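Local coordinates for protein beta-galactosidase (Trichoderma reesei, PDB 3OG2) that probably hydrolyses terminal non-reducing beta-D-galactose residues in beta-D-galactosides, as a glycosyl hydrolase of family 35, at residues A[490-501]-A[524-534]. Residues are numbered along the deposited sequence; the frame is centred on the assembly and turned at random.
Sequences QELHEFAVKNPF and NLTVVLQWTAS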
ATOM      1  N   GLN A 490     -18.364  27.451  -8.043  1.00 13.29           N
ATOM      2  CA  GLN A 490     -19.552  27.896  -8.785  1.00 15.87           C
ATOM      3  C   GLN A 490     -20.825  27.162  -8.331  1.00 12.97           C
ATOM      4  O   GLN A 490     -21.906  27.401  -8.931  1.00 18.73           O
ATOM      5  CB  GLN A 490     -19.403  27.788 -10.312  1.00 23.05           C
ATOM      6  CG  GLN A 490     -18.323  28.778 -10.761  1.00 41.23           C
ATOM      7  CD  GLN A 490     -18.343  29.974  -9.815  1.00 55.23           C
ATOM      8  OE1 GLN A 490     -19.404  30.569  -9.588  1.00 94.40           O
ATOM      9  NE2 GLN A 490     -17.181  30.308  -9.257  1.00 55.50           N
ATOM     10  N   GLU A 491     -20.773  26.293  -7.330  1.00 11.43           N
ATOM     11  CA  GLU A 491     -22.016  25.661  -6.816  1.00 11.26           C
ATOM     12  C   GLU A 491     -22.731  26.589  -5.859  1.00 10.91           C
ATOM     13  O   GLU A 491     -22.100  27.187  -4.951  1.00 12.39           O
ATOM     14  CB  GLU A 491     -21.670  24.380  -6.094  1.00 12.26           C
ATOM     15  CG  GLU A 491     -21.217  23.193  -6.938  1.00 12.98           C
ATOM     16  CD  GLU A 491     -20.617  22.079  -6.074  1.00 13.39           C
ATOM     17  OE1 GLU A 491     -20.759  22.055  -4.831  1.00 12.67           O
ATOM     18  OE2 GLU A 491     -19.949  21.197  -6.700  1.00 14.98           O
ATOM     19  N   LEU A 492     -24.047  26.736  -6.027  1.00 11.05           N
ATOM     20  CA  LEU A 492     -24.858  27.436  -5.055  1.00 10.33           C
ATOM     21  C   LEU A 492     -25.201  26.475  -3.931  1.00  9.80           C
ATOM     22  O   LEU A 492     -25.620  25.351  -4.216  1.00 11.53           O
ATOM     23  CB  LEU A 492     -26.165  27.932  -5.645  1.00 12.53           C
ATOM     24  CG  LEU A 492     -27.153  28.667  -4.722  1.00 16.07           C
ATOM     25  CD1 LEU A 492     -26.618  30.021  -4.264  1.00 19.91           C
ATOM     26  CD2 LEU A 492     -28.497  28.898  -5.437  1.00 24.25           C
ATOM     27  N   HIS A 493     -25.034  26.931  -2.699  1.00 10.60           N
ATOM     28  CA  HIS A 493     -25.395  26.117  -1.536  1.00 10.36           C
ATOM     29  C   HIS A 493     -26.220  26.915  -0.550  1.00  9.84           C
ATOM     30  O   HIS A 493     -26.209  28.157  -0.554  1.00 11.70           O
ATOM     31  CB  HIS A 493     -24.112  25.642  -0.814  1.00 11.43           C
ATOM     32  CG  HIS A 493     -23.512  24.525  -1.629  1.00 10.83           C
ATOM     33  ND1 HIS A 493     -24.157  23.302  -1.628  1.00 11.47           N
ATOM     34  CD2 HIS A 493     -22.459  24.422  -2.466  1.00 11.99           C
ATOM     35  CE1 HIS A 493     -23.475  22.482  -2.424  1.00 12.17           C
ATOM     36  NE2 HIS A 493     -22.465  23.164  -2.924  1.00 12.72           N
ATOM     37  N   GLU A 494     -26.988  26.184   0.271  1.00 10.28           N
ATOM     38  CA  GLU A 494     -27.785  26.848   1.304  1.00 10.57           C
ATOM     39  C   GLU A 494     -27.730  26.021   2.582  1.00  9.56           C
ATOM     40  O   GLU A 494     -27.722  24.770   2.503  1.00 10.96           O
ATOM     41  CB  GLU A 494     -29.215  27.025   0.770  1.00 11.66           C
ATOM     42  CG  GLU A 494     -30.016  27.917   1.712  1.00 12.49           C
ATOM     43  CD  GLU A 494     -31.444  28.036   1.179  1.00 12.24           C
ATOM     44  OE1 GLU A 494     -31.679  28.855   0.248  1.00 14.32           O
ATOM     45  OE2 GLU A 494     -32.279  27.228   1.682  1.00 13.92           O
ATOM     46  N   PHE A 495     -27.716  26.695   3.719  1.00 10.33           N
ATOM     47  CA  PHE A 495     -27.837  25.995   4.990  1.00 10.04           C
ATOM     48  C   PHE A 495     -28.679  26.871   5.918  1.00 10.40           C
ATOM     49  O   PHE A 495     -28.825  28.075   5.706  1.00 12.43           O
ATOM     50  CB  PHE A 495     -26.508  25.613   5.627  1.00 10.90           C
ATOM     51  CG  PHE A 495     -25.587  26.762   5.930  1.00 11.27           C
ATOM     52  CD1 PHE A 495     -24.852  27.371   4.895  1.00 12.54           C
ATOM     53  CD2 PHE A 495     -25.448  27.164   7.239  1.00 13.18           C
ATOM     54  CE1 PHE A 495     -23.963  28.401   5.212  1.00 13.94           C
ATOM     55  CE2 PHE A 495     -24.589  28.192   7.556  1.00 16.16           C
ATOM     56  CZ  PHE A 495     -23.844  28.791   6.537  1.00 14.52           C
ATOM     57  N   ALA A 496     -29.204  26.233   6.943  1.00 10.81           N
ATOM     58  CA  ALA A 496     -30.047  26.985   7.856  1.00 11.21           C
ATOM     59  C   ALA A 496     -29.664  26.556   9.279  1.00 10.73           C
ATOM     60  O   ALA A 496     -29.458  25.378   9.537  1.00 12.70           O
ATOM     61  CB  ALA A 496     -31.510  26.715   7.605  1.00 13.06           C
ATOM     62  N   VAL A 497     -29.592  27.525  10.164  1.00 11.56           N
ATOM     63  CA  VAL A 497     -29.174  27.311  11.536  1.00 12.15           C
ATOM     64  C   VAL A 497     -30.339  27.624  12.458  1.00 12.17           C
ATOM     65  O   VAL A 497     -30.895  28.732  12.399  1.00 13.28           O
ATOM     66  CB  VAL A 497     -27.949  28.167  11.921  1.00 12.08           C
ATOM     67  CG1 VAL A 497     -27.479  27.821  13.326  1.00 14.52           C
ATOM     68  CG2 VAL A 497     -26.811  27.941  10.908  1.00 15.05           C
ATOM     69  N   LYS A 498     -30.730  26.647  13.297  1.00 13.89           N
ATOM     70  CA  LYS A 498     -31.789  26.953  14.278  1.00 14.46           C
ATOM     71  C   LYS A 498     -31.334  28.099  15.198  1.00 14.44           C
ATOM     72  O   LYS A 498     -30.103  28.168  15.368  1.00 15.12           O
ATOM     73  CB  LYS A 498     -32.142  25.719  15.113  1.00 16.80           C
ATOM     74  CG  LYS A 498     -32.591  24.539  14.231  1.00 20.92           C
ATOM     75  CD  LYS A 498     -33.137  23.486  15.234  1.00 29.54           C
ATOM     76  CE  LYS A 498     -33.461  22.186  14.533  1.00 36.75           C
ATOM     77  NZ  LYS A 498     -33.491  21.023  15.485  1.00 32.71           N
ATOM     78  N   ASN A 499     -32.263  28.899  15.690  1.00 15.13           N
ATOM     79  CA  ASN A 499     -31.928  30.121  16.455  1.00 16.43           C
ATOM     80  C   ASN A 499     -30.605  30.066  17.210  1.00 16.26           C
ATOM     81  O   ASN A 499     -30.461  29.378  18.214  1.00 17.74           O
ATOM     82  CB  ASN A 499     -33.049  30.372  17.471  1.00 21.23           C
ATOM     83  CG  ASN A 499     -32.763  31.600  18.294  1.00 24.72           C
ATOM     84  OD1 ASN A 499     -31.803  32.364  18.158  1.00 25.71           O
ATOM     85  ND2 ASN A 499     -33.720  31.782  19.207  1.00 28.92           N
ATOM     86  N   PRO A 500     -29.611  30.720  16.625  1.00 14.57           N
ATOM     87  CA  PRO A 500     -28.265  30.673  17.208  1.00 14.43           C
ATOM     88  C   PRO A 500     -27.965  31.781  18.202  1.00 15.78           C
ATOM     89  O   PRO A 500     -26.803  31.963  18.634  1.00 20.88           O
ATOM     90  CB  PRO A 500     -27.396  30.860  15.941  1.00 14.37           C
ATOM     91  CG  PRO A 500     -28.179  31.821  15.089  1.00 14.31           C
ATOM     92  CD  PRO A 500     -29.632  31.439  15.339  1.00 14.35           C
ATOM     93  N   PHE A 501     -28.962  32.542  18.599  1.00 18.57           N
ATOM     94  CA  PHE A 501     -28.728  33.798  19.333  1.00 21.23           C
ATOM     95  C   PHE A 501     -29.011  33.713  20.806  1.00 28.11           C
ATOM     96  O   PHE A 501     -28.922  34.730  21.496  1.00 32.19           O
ATOM     97  CB  PHE A 501     -29.641  34.907  18.744  1.00 21.85           C
ATOM     98  CG  PHE A 501     -29.265  35.148  17.295  1.00 20.20           C
ATOM     99  CD1 PHE A 501     -27.951  35.524  16.956  1.00 20.92           C
ATOM    100  CD2 PHE A 501     -30.244  34.957  16.325  1.00 22.27           C
ATOM    101  CE1 PHE A 501     -27.591  35.727  15.605  1.00 19.97           C
ATOM    102  CE2 PHE A 501     -29.887  35.180  15.007  1.00 22.96           C
ATOM    103  CZ  PHE A 501     -28.602  35.555  14.667  1.00 23.00           C
ATOM    104  N   ASN A 524     -39.013  32.904  13.538  1.00 36.58           N
ATOM    105  CA  ASN A 524     -38.524  32.115  14.661  1.00 38.03           C
ATOM    106  C   ASN A 524     -37.016  32.137  14.798  1.00 33.66           C
ATOM    107  O   ASN A 524     -36.403  31.403  15.608  1.00 38.93           O
ATOM    108  CB  ASN A 524     -39.011  30.671  14.496  1.00 44.85           C
ATOM    109  CG  ASN A 524     -38.423  29.969  13.287  1.00 46.54           C
ATOM    110  OD1 ASN A 524     -37.329  30.216  12.809  1.00 57.29           O
ATOM    111  ND2 ASN A 524     -39.237  29.041  12.754  1.00 96.04           N
ATOM    112  N   LEU A 525     -36.348  32.947  13.987  1.00 27.43           N
ATOM    113  CA  LEU A 525     -34.915  33.174  14.166  1.00 26.53           C
ATOM    114  C   LEU A 525     -34.116  32.001  13.653  1.00 20.68           C
ATOM    115  O   LEU A 525     -32.946  31.898  13.998  1.00 19.77           O
ATOM    116  CB  LEU A 525     -34.522  33.472  15.627  1.00 32.72           C
ATOM    117  CG  LEU A 525     -34.937  34.871  16.111  1.00 39.74           C
ATOM    118  CD1 LEU A 525     -34.250  35.253  17.424  1.00 39.87           C
ATOM    119  CD2 LEU A 525     -34.646  35.897  15.022  1.00 47.02           C
ATOM    120  N   THR A 526     -34.723  31.162  12.804  1.00 19.33           N
ATOM    121  CA  THR A 526     -33.866  30.323  11.967  1.00 15.46           C
ATOM    122  C   THR A 526     -33.158  31.181  10.922  1.00 14.98           C
ATOM    123  O   THR A 526     -33.789  31.946  10.178  1.00 19.30           O
ATOM    124  CB  THR A 526     -34.693  29.262  11.257  1.00 17.35           C
ATOM    125  OG1 THR A 526     -35.208  28.410  12.268  1.00 23.30           O
ATOM    126  CG2 THR A 526     -33.817  28.411  10.346  1.00 19.52           C
ATOM    127  N   VAL A 527     -31.854  31.079  10.837  1.00 13.97           N
ATOM    128  CA  VAL A 527     -31.080  31.886   9.919  1.00 13.49           C
ATOM    129  C   VAL A 527     -30.762  31.058   8.677  1.00 11.51           C
ATOM    130  O   VAL A 527     -30.177  29.963   8.783  1.00 13.47           O
ATOM    131  CB  VAL A 527     -29.795  32.359  10.639  1.00 13.25           C
ATOM    132  CG1 VAL A 527     -29.049  33.264   9.644  1.00 14.12           C
ATOM    133  CG2 VAL A 527     -30.028  33.076  11.972  1.00 15.21           C
ATOM    134  N   VAL A 528     -31.126  31.530   7.514  1.00 12.27           N
ATOM    135  CA  VAL A 528     -30.889  30.841   6.272  1.00 12.02           C
ATOM    136  C   VAL A 528     -29.839  31.596   5.466  1.00 12.47           C
ATOM    137  O   VAL A 528     -29.955  32.804   5.260  1.00 13.07           O
ATOM    138  CB  VAL A 528     -32.194  30.689   5.459  1.00 12.07           C
ATOM    139  CG1 VAL A 528     -31.936  29.883   4.203  1.00 13.55           C
ATOM    140  CG2 VAL A 528     -33.293  30.081   6.338  1.00 14.21           C
ATOM    141  N   LEU A 529     -28.795  30.845   5.074  1.00 12.53           N
ATOM    142  CA  LEU A 529     -27.654  31.455   4.402  1.00 11.19           C
ATOM    143  C   LEU A 529     -27.460  30.776   3.069  1.00 11.29           C
ATOM    144  O   LEU A 529     -27.425  29.564   3.027  1.00 11.96           O
ATOM    145  CB  LEU A 529     -26.359  31.274   5.228  1.00 12.95           C
ATOM    146  CG  LEU A 529     -26.385  31.971   6.599  1.00 15.40           C
ATOM    147  CD1 LEU A 529     -26.943  30.984   7.661  1.00 15.80           C
ATOM    148  CD2 LEU A 529     -25.036  32.463   7.071  1.00 18.82           C
ATOM    149  N   GLN A 530     -27.325  31.556   2.010  1.00 12.61           N
ATOM    150  CA  GLN A 530     -27.040  31.058   0.684  1.00 12.75           C
ATOM    151  C   GLN A 530     -25.688  31.608   0.229  1.00 15.02           C
ATOM    152  O   GLN A 530     -25.360  32.774   0.501  1.00 18.87           O
ATOM    153  CB  GLN A 530     -28.148  31.519  -0.271  1.00 19.48           C
ATOM    154  CG  GLN A 530     -28.313  30.612  -1.460  1.00 23.33           C
ATOM    155  CD  GLN A 530     -29.598  30.966  -2.186  1.00 21.92           C
ATOM    156  OE1 GLN A 530     -29.516  31.965  -2.866  1.00 24.69           O
ATOM    157  NE2 GLN A 530     -30.633  30.195  -2.030  1.00 15.60           N
ATOM    158  N   TRP A 531     -24.898  30.813  -0.491  1.00 14.45           N
ATOM    159  CA  TRP A 531     -23.627  31.329  -0.935  1.00 14.08           C
ATOM    160  C   TRP A 531     -23.240  30.528  -2.170  1.00 11.93           C
ATOM    161  O   TRP A 531     -23.695  29.375  -2.307  1.00 13.09           O
ATOM    162  CB  TRP A 531     -22.585  31.189   0.173  1.00 19.21           C
ATOM    163  CG  TRP A 531     -22.512  29.785   0.788  1.00 24.25           C
ATOM    164  CD1 TRP A 531     -23.358  29.020   1.542  1.00 24.31           C
ATOM    165  CD2 TRP A 531     -21.386  28.909   0.656  1.00 18.31           C
ATOM    166  NE1 TRP A 531     -22.802  27.779   1.859  1.00 19.25           N
ATOM    167  CE2 TRP A 531     -21.605  27.657   1.348  1.00 18.25           C
ATOM    168  CE3 TRP A 531     -20.134  29.105  -0.018  1.00 19.00           C
ATOM    169  CZ2 TRP A 531     -20.683  26.617   1.401  1.00 13.55           C
ATOM    170  CZ3 TRP A 531     -19.262  28.070   0.053  1.00 17.42           C
ATOM    171  CH2 TRP A 531     -19.508  26.891   0.726  1.00 16.59           C
ATOM    172  N   THR A 532     -22.430  31.119  -3.024  1.00 14.54           N
ATOM    173  CA  THR A 532     -21.914  30.378  -4.171  1.00 14.54           C
ATOM    174  C   THR A 532     -20.423  30.175  -3.981  1.00 13.87           C
ATOM    175  O   THR A 532     -19.693  31.156  -3.800  1.00 17.65           O
ATOM    176  CB  THR A 532     -22.201  31.153  -5.479  1.00 17.89           C
ATOM    177  OG1 THR A 532     -23.625  31.199  -5.653  1.00 20.79           O
ATOM    178  CG2 THR A 532     -21.617  30.415  -6.671  1.00 17.20           C
ATOM    179  N   ALA A 533     -19.989  28.919  -3.954  1.00 11.00           N
ATOM    180  CA  ALA A 533     -18.591  28.642  -3.620  1.00 10.46           C
ATOM    181  C   ALA A 533     -17.654  29.182  -4.691  1.00 11.58           C
ATOM    182  O   ALA A 533     -17.913  29.172  -5.901  1.00 13.39           O
ATOM    183  CB  ALA A 533     -18.472  27.135  -3.460  1.00 13.28           C
ATOM    184  N   SER A 534     -16.509  29.687  -4.186  1.00 12.19           N
ATOM    185  CA  SER A 534     -15.516  30.270  -5.085  1.00 12.72           C
ATOM    186  C   SER A 534     -14.209  30.285  -4.347  1.00 13.24           C
ATOM    187  O   SER A 534     -14.151  29.872  -3.200  1.00 13.27           O
ATOM    188  CB  SER A 534     -15.882  31.694  -5.524  1.00 14.12           C
ATOM    189  OG  SER A 534     -15.672  32.602  -4.435  1.00 14.35           O
TER
HETATM  190  O   HOH W   1     -35.102  28.681  14.949  1.00 20.70           O
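Gln490 N gives a hydrogen bond to Ala533 O at 2.8 Å just before the strands pair. Within them His493-Trp531, Phe495-Leu529 and Val497-Val527 are antiparallel hydrogen-bonded pairs. Leu492 lays CD1 against Gln530 CG, 3.3 Å away, and also touches Thr532 OG1. On the other face of the sheet, His493 CB sits over the five-membered ring of Trp531 in a CH-pi contact, 4.0 Å from its centroid. His493 NE2 bonds Glu491 OE1 in the ring plane; this bond and that of ND1 to Thr468 OG1 help fix the imidazole. Glu494 reaches out extended, CG anti to the backbone N (chi1 -170°), and its OE1 accepts from Gln530 NE2 at 2.8 Å, bent to 131° at the hydrogen. OE1 also bonds Leu439 N, and OE2 bonds Tyr466 OH and Gln438 N. A leucine in place of Gln530 has no amide and would probably leave the buried Glu494 OE1 with one partner fewer. Phe495 takes Leu529 CB over one face and meets Trp531 CD1 at its edge. His493, Phe495 and Trp531 form an aromatic cluster. Beyond Val497, a water links Asn499 N to Asn524 O and Thr526 OG1. Phe501 CE2 packs on Val527 CG2 at 3.7 Å. In domain 2, away from the galactose site, both strands lie in an antiparallel sheet between strands 462-467 and 518-521; Phe495, Val497 and Trp531 pack against strand 545-551 of a second sheet.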